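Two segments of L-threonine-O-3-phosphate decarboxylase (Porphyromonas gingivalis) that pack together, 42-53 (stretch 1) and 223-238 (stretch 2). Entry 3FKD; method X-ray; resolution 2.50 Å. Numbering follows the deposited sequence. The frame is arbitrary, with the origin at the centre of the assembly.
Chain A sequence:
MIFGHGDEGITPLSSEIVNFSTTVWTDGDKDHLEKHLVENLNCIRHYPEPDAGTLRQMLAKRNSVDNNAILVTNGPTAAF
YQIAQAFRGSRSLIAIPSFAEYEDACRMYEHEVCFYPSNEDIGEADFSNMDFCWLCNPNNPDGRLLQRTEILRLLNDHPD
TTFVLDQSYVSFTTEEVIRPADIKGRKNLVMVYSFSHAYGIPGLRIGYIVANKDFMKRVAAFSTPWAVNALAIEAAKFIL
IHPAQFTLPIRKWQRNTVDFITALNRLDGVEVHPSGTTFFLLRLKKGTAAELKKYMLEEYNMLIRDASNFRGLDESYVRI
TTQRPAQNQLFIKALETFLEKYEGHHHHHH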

ATOM      1  N   ASN A  42      -5.194 -18.852  -0.138  1.00 26.96           N
ATOM      2  CA  ASN A  42      -4.212 -19.059  -1.180  1.00 27.49           C
ATOM      3  C   ASN A  42      -4.001 -17.866  -2.116  1.00 27.90           C
ATOM      4  O   ASN A  42      -2.980 -17.808  -2.811  1.00 26.55           O
ATOM      5  CB  ASN A  42      -4.540 -20.284  -1.989  1.00 30.72           C
ATOM      6  CG  ASN A  42      -4.315 -21.538  -1.221  1.00 36.49           C
ATOM      7  OD1 ASN A  42      -3.628 -21.533  -0.189  1.00 35.30           O
ATOM      8  ND2 ASN A  42      -4.876 -22.652  -1.722  1.00 41.05           N
ATOM      9  N   CYS A  43      -4.937 -16.912  -2.116  1.00 25.75           N
ATOM     10  CA  CYS A  43      -4.748 -15.694  -2.890  1.00 23.79           C
ATOM     11  C   CYS A  43      -3.428 -14.970  -2.552  1.00 24.86           C
ATOM     12  O   CYS A  43      -2.934 -14.224  -3.381  1.00 24.35           O
ATOM     13  CB  CYS A  43      -5.931 -14.739  -2.727  1.00 25.64           C
ATOM     14  SG  CYS A  43      -5.902 -13.752  -1.189  1.00 25.22           S
ATOM     15  N   ILE A  44      -2.849 -15.197  -1.368  1.00 23.69           N
ATOM     16  CA  ILE A  44      -1.576 -14.554  -1.037  1.00 24.26           C
ATOM     17  C   ILE A  44      -0.368 -15.082  -1.861  1.00 26.53           C
ATOM     18  O   ILE A  44       0.728 -14.478  -1.876  1.00 24.21           O
ATOM     19  CB  ILE A  44      -1.225 -14.658   0.468  1.00 24.28           C
ATOM     20  CG1 ILE A  44      -0.995 -16.109   0.878  1.00 27.08           C
ATOM     21  CG2 ILE A  44      -2.290 -14.036   1.335  1.00 24.87           C
ATOM     22  CD1 ILE A  44      -0.708 -16.279   2.376  1.00 25.73           C
ATOM     23  N   ARG A  45      -0.581 -16.220  -2.518  1.00 27.83           N
ATOM     24  CA  ARG A  45       0.443 -16.930  -3.298  1.00 28.30           C
ATOM     25  C   ARG A  45       0.471 -16.448  -4.737  1.00 28.11           C
ATOM     26  O   ARG A  45       1.369 -16.806  -5.486  1.00 27.62           O
ATOM     27  CB  ARG A  45       0.135 -18.440  -3.334  1.00 31.06           C
ATOM     28  CG  ARG A  45       0.333 -19.168  -2.033  1.00 32.49           C
ATOM     29  CD  ARG A  45      -0.417 -20.456  -2.074  1.00 34.08           C
ATOM     30  NE  ARG A  45      -0.198 -21.221  -0.858  1.00 40.17           N
ATOM     31  CZ  ARG A  45      -0.686 -22.440  -0.652  1.00 43.76           C
ATOM     32  NH1 ARG A  45      -1.409 -23.018  -1.603  1.00 44.84           N
ATOM     33  NH2 ARG A  45      -0.447 -23.086   0.493  1.00 44.47           N
ATOM     34  N   HIS A  46      -0.525 -15.671  -5.139  1.00 26.83           N
ATOM     35  CA  HIS A  46      -0.500 -15.130  -6.489  1.00 26.53           C
ATOM     36  C   HIS A  46      -0.614 -13.606  -6.497  1.00 26.35           C
ATOM     37  O   HIS A  46      -1.250 -12.993  -5.636  1.00 24.78           O
ATOM     38  CB  HIS A  46      -1.547 -15.808  -7.365  1.00 24.53           C
ATOM     39  CG  HIS A  46      -1.573 -17.297  -7.192  1.00 31.40           C
ATOM     40  ND1 HIS A  46      -2.714 -17.994  -6.834  1.00 36.67           N
ATOM     41  CD2 HIS A  46      -0.579 -18.218  -7.253  1.00 30.40           C
ATOM     42  CE1 HIS A  46      -2.433 -19.282  -6.734  1.00 32.64           C
ATOM     43  NE2 HIS A  46      -1.143 -19.443  -6.977  1.00 32.18           N
ATOM     44  N   TYR A  47       0.058 -12.993  -7.456  1.00 25.41           N
ATOM     45  CA  TYR A  47      -0.077 -11.575  -7.631  1.00 23.67           C
ATOM     46  C   TYR A  47      -1.574 -11.282  -7.656  1.00 22.84           C
ATOM     47  O   TYR A  47      -2.342 -12.107  -8.107  1.00 22.23           O
ATOM     48  CB  TYR A  47       0.660 -11.138  -8.905  1.00 22.18           C
ATOM     49  CG  TYR A  47       2.162 -11.120  -8.667  1.00 22.77           C
ATOM     50  CD1 TYR A  47       2.789  -9.996  -8.129  1.00 20.70           C
ATOM     51  CD2 TYR A  47       2.938 -12.244  -8.927  1.00 21.23           C
ATOM     52  CE1 TYR A  47       4.118  -9.991  -7.877  1.00 19.40           C
ATOM     53  CE2 TYR A  47       4.266 -12.252  -8.654  1.00 19.98           C
ATOM     54  CZ  TYR A  47       4.867 -11.110  -8.144  1.00 20.41           C
ATOM     55  OH  TYR A  47       6.236 -11.094  -7.911  1.00 19.59           O
ATOM     56  N   PRO A  48      -1.996 -10.126  -7.120  1.00 22.17           N
ATOM     57  CA  PRO A  48      -3.377  -9.742  -7.422  1.00 22.25           C
ATOM     58  C   PRO A  48      -3.420  -9.197  -8.837  1.00 23.25           C
ATOM     59  O   PRO A  48      -2.372  -8.890  -9.419  1.00 23.61           O
ATOM     60  CB  PRO A  48      -3.659  -8.600  -6.445  1.00 20.19           C
ATOM     61  CG  PRO A  48      -2.332  -8.214  -5.868  1.00 21.92           C
ATOM     62  CD  PRO A  48      -1.246  -9.050  -6.464  1.00 21.45           C
ATOM     63  N   GLU A  49      -4.605  -9.039  -9.392  1.00 23.65           N
ATOM     64  CA  GLU A  49      -4.685  -8.221 -10.593  1.00 26.75           C
ATOM     65  C   GLU A  49      -3.885  -6.945 -10.290  1.00 23.82           C
ATOM     66  O   GLU A  49      -4.032  -6.380  -9.224  1.00 25.06           O
ATOM     67  CB  GLU A  49      -6.139  -7.939 -10.996  1.00 25.41           C
ATOM     68  CG  GLU A  49      -6.950  -9.227 -11.181  1.00 25.55           C
ATOM     69  CD  GLU A  49      -8.431  -8.975 -11.441  1.00 29.29           C
ATOM     70  OE1 GLU A  49      -8.793  -7.830 -11.799  1.00 28.05           O
ATOM     71  OE2 GLU A  49      -9.239  -9.927 -11.290  1.00 31.40           O
ATOM     72  N   PRO A  50      -3.009  -6.535 -11.213  1.00 22.01           N
ATOM     73  CA  PRO A  50      -2.097  -5.399 -11.060  1.00 23.21           C
ATOM     74  C   PRO A  50      -2.932  -4.163 -10.889  1.00 23.56           C
ATOM     75  O   PRO A  50      -2.563  -3.123 -10.353  1.00 20.66           O
ATOM     76  CB  PRO A  50      -1.422  -5.307 -12.440  1.00 23.06           C
ATOM     77  CG  PRO A  50      -1.707  -6.604 -13.111  1.00 24.09           C
ATOM     78  CD  PRO A  50      -2.974  -7.106 -12.567  1.00 22.14           C
ATOM     79  N   ASP A  51      -4.111  -4.351 -11.430  1.00 26.18           N
ATOM     80  CA  ASP A  51      -5.113  -3.344 -11.646  1.00 28.56           C
ATOM     81  C   ASP A  51      -6.258  -3.363 -10.589  1.00 25.76           C
ATOM     82  O   ASP A  51      -7.072  -2.453 -10.544  1.00 25.18           O
ATOM     83  CB  ASP A  51      -5.720  -3.699 -13.017  1.00 26.08           C
ATOM     84  CG  ASP A  51      -6.522  -2.599 -13.574  1.00 30.78           C
ATOM     85  OD1 ASP A  51      -6.609  -1.544 -12.879  1.00 33.34           O
ATOM     86  OD2 ASP A  51      -7.062  -2.779 -14.685  1.00 31.00           O
ATOM     87  N   ALA A  52      -6.337  -4.427  -9.790  1.00 24.87           N
ATOM     88  CA  ALA A  52      -7.614  -4.827  -9.151  1.00 26.19           C
ATOM     89  C   ALA A  52      -8.837  -4.597 -10.054  1.00 26.39           C
ATOM     90  O   ALA A  52      -9.870  -4.082  -9.594  1.00 26.08           O
ATOM     91  CB  ALA A  52      -7.806  -4.111  -7.803  1.00 23.51           C
ATOM     92  N   GLY A  53      -8.726  -4.973 -11.329  1.00 25.55           N
ATOM     93  CA  GLY A  53      -9.721  -4.615 -12.319  1.00 24.59           C
ATOM     94  C   GLY A  53     -11.098  -5.230 -12.134  1.00 27.31           C
ATOM     95  O   GLY A  53     -12.090  -4.626 -12.536  1.00 28.28           O
ATOM     96  N   SER A 223      -0.288   5.709 -11.024  1.00 25.60           N
ATOM     97  CA  SER A 223      -0.670   4.413 -10.464  1.00 24.33           C
ATOM     98  C   SER A 223       0.467   3.429 -10.626  1.00 22.02           C
ATOM     99  O   SER A 223       1.120   3.387 -11.669  1.00 21.13           O
ATOM    100  CB  SER A 223      -1.947   3.826 -11.120  1.00 24.50           C
ATOM    101  OG  SER A 223      -3.099   4.652 -10.951  1.00 26.11           O
ATOM    102  N   THR A 224       0.670   2.614  -9.598  1.00 21.30           N
ATOM    103  CA  THR A 224       1.705   1.595  -9.577  1.00 20.09           C
ATOM    104  C   THR A 224       1.035   0.244  -9.505  1.00 20.08           C
ATOM    105  O   THR A 224       0.074   0.098  -8.787  1.00 21.26           O
ATOM    106  CB  THR A 224       2.684   1.833  -8.392  1.00 23.17           C
ATOM    107  OG1 THR A 224       2.130   1.381  -7.159  1.00 20.91           O
ATOM    108  CG2 THR A 224       3.004   3.343  -8.240  1.00 23.50           C
ATOM    109  N   PRO A 225       1.522  -0.753 -10.272  1.00 22.40           N
ATOM    110  CA  PRO A 225       0.793  -2.041 -10.293  1.00 21.92           C
ATOM    111  C   PRO A 225       0.962  -2.852  -9.021  1.00 20.29           C
ATOM    112  O   PRO A 225       1.975  -2.709  -8.336  1.00 18.67           O
ATOM    113  CB  PRO A 225       1.427  -2.817 -11.482  1.00 21.47           C
ATOM    114  CG  PRO A 225       2.753  -2.149 -11.741  1.00 21.02           C
ATOM    115  CD  PRO A 225       2.822  -0.825 -10.979  1.00 21.17           C
ATOM    116  N   TRP A 226      -0.011  -3.737  -8.765  1.00 21.35           N
ATOM    117  CA  TRP A 226      -0.082  -4.517  -7.542  1.00 20.11           C
ATOM    118  C   TRP A 226       0.024  -3.626  -6.274  1.00 20.02           C
ATOM    119  O   TRP A 226       0.602  -4.022  -5.245  1.00 20.84           O
ATOM    120  CB  TRP A 226       0.951  -5.650  -7.512  1.00 20.45           C
ATOM    121  CG  TRP A 226       1.226  -6.337  -8.814  1.00 21.30           C
ATOM    122  CD1 TRP A 226       0.422  -7.244  -9.472  1.00 21.82           C
ATOM    123  CD2 TRP A 226       2.426  -6.235  -9.589  1.00 21.02           C
ATOM    124  NE1 TRP A 226       1.042  -7.684 -10.620  1.00 21.55           N
ATOM    125  CE2 TRP A 226       2.264  -7.068 -10.728  1.00 21.90           C
ATOM    126  CE3 TRP A 226       3.610  -5.489  -9.451  1.00 20.97           C
ATOM    127  CZ2 TRP A 226       3.250  -7.190 -11.713  1.00 20.13           C
ATOM    128  CZ3 TRP A 226       4.575  -5.591 -10.416  1.00 22.50           C
ATOM    129  CH2 TRP A 226       4.396  -6.455 -11.548  1.00 23.22           C
ATOM    130  N   ALA A 227      -0.561  -2.434  -6.343  1.00 19.33           N
ATOM    131  CA  ALA A 227      -0.648  -1.550  -5.167  1.00 20.66           C
ATOM    132  C   ALA A 227      -1.742  -1.960  -4.150  1.00 20.37           C
ATOM    133  O   ALA A 227      -1.658  -1.586  -2.969  1.00 19.58           O
ATOM    134  CB  ALA A 227      -0.862  -0.136  -5.597  1.00 20.32           C
ATOM    135  N   VAL A 228      -2.730  -2.732  -4.614  1.00 18.49           N
ATOM    136  CA  VAL A 228      -3.811  -3.231  -3.755  1.00 20.13           C
ATOM    137  C   VAL A 228      -3.664  -4.732  -3.508  1.00 19.19           C
ATOM    138  O   VAL A 228      -3.777  -5.529  -4.445  1.00 18.27           O
ATOM    139  CB  VAL A 228      -5.220  -2.934  -4.362  1.00 17.95           C
ATOM    140  CG1 VAL A 228      -6.287  -3.364  -3.422  1.00 16.18           C
ATOM    141  CG2 VAL A 228      -5.362  -1.437  -4.670  1.00 17.94           C
ATOM    142  N   ASN A 229      -3.413  -5.107  -2.260  1.00 16.49           N
ATOM    143  CA  ASN A 229      -3.110  -6.488  -1.950  1.00 16.94           C
ATOM    144  C   ASN A 229      -4.329  -7.438  -2.089  1.00 19.12           C
ATOM    145  O   ASN A 229      -5.493  -6.996  -2.087  1.00 17.19           O
ATOM    146  CB  ASN A 229      -2.436  -6.604  -0.573  1.00 19.23           C
ATOM    147  CG  ASN A 229      -3.401  -6.324   0.587  1.00 18.68           C
ATOM    148  OD1 ASN A 229      -4.179  -7.196   0.973  1.00 16.96           O
ATOM    149  ND2 ASN A 229      -3.373  -5.083   1.114  1.00 17.95           N
ATOM    150  N   ALA A 230      -4.019  -8.732  -2.211  1.00 18.81           N
ATOM    151  CA  ALA A 230      -4.947  -9.772  -2.684  1.00 19.53           C
ATOM    152  C   ALA A 230      -6.074 -10.066  -1.739  1.00 18.95           C
ATOM    153  O   ALA A 230      -7.205 -10.209  -2.163  1.00 20.33           O
ATOM    154  CB  ALA A 230      -4.182 -11.101  -3.018  1.00 20.24           C
ATOM    155  N   LEU A 231      -5.753 -10.177  -0.458  1.00 19.61           N
ATOM    156  CA  LEU A 231      -6.747 -10.441   0.566  1.00 19.97           C
ATOM    157  C   LEU A 231      -7.698  -9.282   0.677  1.00 19.61           C
ATOM    158  O   LEU A 231      -8.876  -9.505   0.921  1.00 20.71           O
ATOM    159  CB  LEU A 231      -6.094 -10.635   1.915  1.00 19.59           C
ATOM    160  CG  LEU A 231      -5.426 -11.977   2.132  1.00 22.26           C
ATOM    161  CD1 LEU A 231      -4.654 -11.883   3.447  1.00 22.11           C
ATOM    162  CD2 LEU A 231      -6.447 -13.170   2.104  1.00 22.22           C
ATOM    163  N   ALA A 232      -7.189  -8.058   0.530  1.00 18.46           N
ATOM    164  CA  ALA A 232      -8.043  -6.868   0.584  1.00 18.03           C
ATOM    165  C   ALA A 232      -9.035  -6.873  -0.551  1.00 18.35           C
ATOM    166  O   ALA A 232     -10.205  -6.517  -0.358  1.00 18.59           O
ATOM    167  CB  ALA A 232      -7.221  -5.539   0.596  1.00 17.15           C
ATOM    168  N   ILE A 233      -8.579  -7.269  -1.734  1.00 17.76           N
ATOM    169  CA  ILE A 233      -9.446  -7.320  -2.912  1.00 19.19           C
ATOM    170  C   ILE A 233     -10.589  -8.294  -2.604  1.00 19.61           C
ATOM    171  O   ILE A 233     -11.751  -8.053  -2.928  1.00 18.86           O
ATOM    172  CB  ILE A 233      -8.660  -7.702  -4.238  1.00 18.94           C
ATOM    173  CG1 ILE A 233      -8.091  -6.439  -4.916  1.00 19.54           C
ATOM    174  CG2 ILE A 233      -9.561  -8.352  -5.226  1.00 19.64           C
ATOM    175  CD1 ILE A 233      -6.733  -6.634  -5.628  1.00 20.66           C
ATOM    176  N   GLU A 234     -10.212  -9.357  -1.909  1.00 19.12           N
ATOM    177  CA  GLU A 234     -11.073 -10.470  -1.590  1.00 21.05           C
ATOM    178  C   GLU A 234     -12.112 -10.099  -0.498  1.00 21.42           C
ATOM    179  O   GLU A 234     -13.286 -10.441  -0.613  1.00 21.46           O
ATOM    180  CB  GLU A 234     -10.187 -11.655  -1.195  1.00 21.08           C
ATOM    181  CG  GLU A 234     -10.899 -12.929  -0.915  1.00 26.11           C
ATOM    182  CD  GLU A 234     -11.511 -13.612  -2.150  1.00 28.40           C
ATOM    183  OE1 GLU A 234     -11.249 -13.198  -3.286  1.00 26.81           O
ATOM    184  OE2 GLU A 234     -12.267 -14.596  -1.957  1.00 31.51           O
ATOM    185  N   ALA A 235     -11.674  -9.360   0.520  1.00 19.87           N
ATOM    186  CA  ALA A 235     -12.574  -8.846   1.543  1.00 20.51           C
ATOM    187  C   ALA A 235     -13.605  -7.916   0.939  1.00 21.07           C
ATOM    188  O   ALA A 235     -14.805  -8.029   1.216  1.00 23.39           O
ATOM    189  CB  ALA A 235     -11.799  -8.132   2.639  1.00 20.14           C
ATOM    190  N   ALA A 236     -13.141  -6.996   0.107  1.00 21.06           N
ATOM    191  CA  ALA A 236     -14.037  -6.034  -0.532  1.00 21.34           C
ATOM    192  C   ALA A 236     -15.099  -6.686  -1.413  1.00 21.21           C
ATOM    193  O   ALA A 236     -16.268  -6.290  -1.360  1.00 22.21           O
ATOM    194  CB  ALA A 236     -13.248  -4.969  -1.326  1.00 17.61           C
ATOM    195  N   LYS A 237     -14.681  -7.651  -2.228  1.00 20.54           N
ATOM    196  CA  LYS A 237     -15.592  -8.413  -3.082  1.00 23.40           C
ATOM    197  C   LYS A 237     -16.727  -9.052  -2.274  1.00 24.15           C
ATOM    198  O   LYS A 237     -17.890  -9.017  -2.671  1.00 26.37           O
ATOM    199  CB  LYS A 237     -14.816  -9.499  -3.842  1.00 24.28           C
ATOM    200  CG  LYS A 237     -14.372  -9.063  -5.203  1.00 23.35           C
ATOM    201  CD  LYS A 237     -13.317  -9.985  -5.771  1.00 27.63           C
ATOM    202  CE  LYS A 237     -12.716  -9.413  -7.072  1.00 26.76           C
ATOM    203  NZ  LYS A 237     -11.587 -10.200  -7.591  1.00 30.75           N
ATOM    204  N   PHE A 238     -16.368  -9.630  -1.132  1.00 24.59           N
ATOM    205  CA  PHE A 238     -17.320 -10.211  -0.187  1.00 24.35           C
ATOM    206  C   PHE A 238     -18.306  -9.182   0.425  1.00 24.02           C
ATOM    207  O   PHE A 238     -19.519  -9.382   0.408  1.00 21.71           O
ATOM    208  CB  PHE A 238     -16.566 -10.953   0.919  1.00 23.28           C
ATOM    209  CG  PHE A 238     -17.430 -11.899   1.686  1.00 24.96           C
ATOM    210  CD1 PHE A 238     -17.857 -11.591   2.958  1.00 25.18           C
ATOM    211  CD2 PHE A 238     -17.833 -13.090   1.131  1.00 23.98           C
ATOM    212  CE1 PHE A 238     -18.652 -12.466   3.663  1.00 25.70           C
ATOM    213  CE2 PHE A 238     -18.633 -13.950   1.831  1.00 25.02           C
ATOM    214  CZ  PHE A 238     -19.039 -13.642   3.091  1.00 26.26           C
TER
HETATM  215  O   HOH W   1      -3.466  -4.767  -7.013  1.00 23.23           O

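The apolar centre lies where Pro 48 meets the first turn of the helix 230-238. Pro 48 CB is 3.7 Å from Ile 233 CD1 and 4.3 Å from Ala 230 CB, and the CA atoms of Pro 48 and Ala 230 are 5.0 Å apart, with both CB atoms directed toward the other stretch. Ala 52 CB reaches the same methyl, Ile 233 CD1, at 3.5 Å. Farther back along stretch 1, Cys 43 SG touches Leu 231 CD2 at 3.4 Å and Ala 230 CB at 3.7 Å.

Trp 226, which gives up 108 Å² to the contact, fits its ring between two residues. Pro 50 CB lies over one face, 4.2 Å from the centroid of the Trp 226 five-membered ring and 27° off the normal, a CH-pi arrangement; Tyr 47 CD1 lies over the opposite face, and the Tyr 47 ring and that five-membered ring are oblique to each other, with centroids 4.9 Å apart and planes at 49°.

One direct hydrogen bond crosses the stretches: Trp 226 N donates to Pro 50 O (3.1 Å, 147°), and the CA atoms of the same two residues are 4.1 Å apart. Water 1 adds a bridge, donating to Glu 49 O at 2.8 Å and Val 228 O at 2.7 Å, two acceptors that could not bond each other. At the polar edge, Glu 49 OE2 and Lys 237 NZ, 4.4 Å apart, are too distant for a salt bridge.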